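Local coordinates for protein putative gamma-glutamylcyclotransferase YkqA (Bacillus subtilis, PDB 2QIK) that probably acts as a gamma-glutamylcyclotransferase, an acyltransferase that releases the gamma-glutamyl group of its substrate as a cyclic product, at residues 246-249 against 250-254. Sequence-based numbering, arbitrary orientation.
Sequences HYQI and EIERG
One face of the Y247 ring receives the side chain of I251, one helical turn on: CG1 of I251 lies over that face, and its CD1 sits above the CE2 side of the same face, 3.6 Å from CE2 of Y247. With CG anti to the backbone N (chi1 178°), Y247 carries its ring beside the helix, where I251 can lie against it. The H246 ring has CB of Y247 over one face, offset toward the rim; the E250 carboxylate approaches it obliquely, the two planes 56° apart, and with OE1 of E250 4.7 Å from NE2 of H246 the ionisable atoms are not in contact. The R253 guanidinium has the carbonyl O of I249 over one face, while its NH1 lies 3.9 Å from CG2 of I249.

The i to i+4 series E250 N to H246 O, I251 N to Y247 O, E252 N to Q248 O and R253 N to I249 O, with N-H...O angles of 150° to 163°, identifies an alpha helix. E252 lays its CG 3.3 Å from Q248 O. An alanine in place of E252 would probably uncover part of the Q248 carbonyl and lose the reach to K268 and M271.

Beyond the turn, Y247 OH hydrogen-bonds to A177 N and to a bound citrate, probably from the crystallisation liquor, and R176 makes a cation-pi contact with the ring. R253 NH2 forms a salt bridge with D138, near helix 140-145, which E250 touches at R141. Helix 261-273, next in the chain, packs against helix 245-258, I251 meeting L267, E252 K268, and both Q248 and E252 M271.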
loop_
_atom_site.group_PDB
_atom_site.type_symbol
_atom_site.label_atom_id
_atom_site.label_comp_id
_atom_site.label_asym_id
_atom_site.label_seq_id
_atom_site.Cartn_x
_atom_site.Cartn_y
_atom_site.Cartn_z
ATOM N N HIS A 246 -2.290 11.974 22.565
ATOM C CA HIS A 246 -2.574 13.099 21.687
ATOM C C HIS A 246 -2.971 12.548 20.304
ATOM O O HIS A 246 -4.076 12.893 19.751
ATOM C CB HIS A 246 -1.272 13.985 21.720
ATOM C CG HIS A 246 -0.146 13.506 20.810
ATOM N ND1 HIS A 246 0.596 12.366 21.049
ATOM C CD2 HIS A 246 0.311 13.981 19.615
ATOM C CE1 HIS A 246 1.471 12.178 20.082
ATOM N NE2 HIS A 246 1.322 13.139 19.196
ATOM N N TYR A 247 -2.124 11.647 19.787
ATOM C CA TYR A 247 -2.331 10.933 18.491
ATOM C C TYR A 247 -3.603 10.080 18.518
ATOM O O TYR A 247 -4.370 10.130 17.603
ATOM C CB TYR A 247 -1.114 10.095 18.202
ATOM C CG TYR A 247 -1.166 9.258 16.945
ATOM C CD1 TYR A 247 -1.048 9.823 15.682
ATOM C CD2 TYR A 247 -1.337 7.901 17.039
ATOM C CE1 TYR A 247 -1.109 9.010 14.541
ATOM C CE2 TYR A 247 -1.400 7.102 15.957
ATOM C CZ TYR A 247 -1.300 7.657 14.701
ATOM O OH TYR A 247 -1.362 6.814 13.647
ATOM N N GLN A 248 -3.830 9.325 19.610
ATOM C CA GLN A 248 -5.032 8.547 19.698
ATOM C C GLN A 248 -6.275 9.411 19.635
ATOM O O GLN A 248 -7.283 9.078 18.986
ATOM C CB GLN A 248 -5.061 7.731 20.980
ATOM C CG GLN A 248 -6.360 7.000 21.169
ATOM C CD GLN A 248 -6.399 5.908 22.259
ATOM O OE1 GLN A 248 -7.524 5.440 22.676
ATOM N NE2 GLN A 248 -5.257 5.483 22.664
ATOM N N ILE A 249 -6.200 10.584 20.269
ATOM C CA ILE A 249 -7.365 11.458 20.185
ATOM C C ILE A 249 -7.665 11.907 18.767
ATOM O O ILE A 249 -8.816 12.048 18.391
ATOM C CB ILE A 249 -7.198 12.640 21.162
ATOM C CG1 ILE A 249 -7.194 12.186 22.634
ATOM C CG2 ILE A 249 -8.335 13.674 20.973
ATOM C CD1 ILE A 249 -6.640 13.252 23.620
ATOM N N GLU A 250 -6.638 12.168 17.957
ATOM C CA GLU A 250 -6.856 12.531 16.532
ATOM C C GLU A 250 -7.600 11.431 15.812
ATOM O O GLU A 250 -8.574 11.681 15.107
ATOM C CB GLU A 250 -5.532 12.814 15.863
ATOM C CG GLU A 250 -4.848 14.042 16.384
ATOM C CD GLU A 250 -3.432 14.188 15.876
ATOM O OE1 GLU A 250 -2.538 14.179 16.749
ATOM O OE2 GLU A 250 -3.159 14.427 14.690
ATOM N N ILE A 251 -7.166 10.179 16.029
ATOM C CA ILE A 251 -7.826 9.040 15.393
ATOM C C ILE A 251 -9.268 8.940 15.802
ATOM O O ILE A 251 -10.186 8.740 15.013
ATOM C CB ILE A 251 -7.091 7.727 15.680
ATOM C CG1 ILE A 251 -5.743 7.788 15.044
ATOM C CG2 ILE A 251 -7.875 6.525 15.202
ATOM C CD1 ILE A 251 -4.877 6.578 15.276
ATOM N N GLU A 252 -9.489 9.125 17.090
ATOM C CA GLU A 252 -10.836 9.014 17.600
ATOM C C GLU A 252 -11.737 10.064 17.020
ATOM O O GLU A 252 -12.875 9.763 16.660
ATOM C CB GLU A 252 -10.851 9.068 19.142
ATOM C CG GLU A 252 -10.231 7.860 19.802
ATOM C CD GLU A 252 -10.387 7.838 21.277
ATOM O OE1 GLU A 252 -9.970 6.850 21.864
ATOM O OE2 GLU A 252 -10.965 8.773 21.837
ATOM N N ARG A 253 -11.285 11.299 16.902
ATOM C CA ARG A 253 -12.130 12.374 16.359
ATOM C C ARG A 253 -12.467 12.074 14.902
ATOM O O ARG A 253 -13.607 12.241 14.472
ATOM C CB ARG A 253 -11.390 13.707 16.465
ATOM C CG ARG A 253 -11.357 14.437 17.767
ATOM C CD ARG A 253 -11.047 15.952 17.547
ATOM N NE ARG A 253 -9.734 16.150 16.916
ATOM C CZ ARG A 253 -8.673 16.606 17.553
ATOM N NH1 ARG A 253 -8.753 16.961 18.864
ATOM N NH2 ARG A 253 -7.509 16.751 16.930
ATOM N N GLY A 254 -11.446 11.622 14.133
ATOM C CA GLY A 254 -11.701 11.339 12.713
ATOM C C GLY A 254 -12.616 10.150 12.561
ATOM O O GLY A 254 -13.523 10.159 11.719
#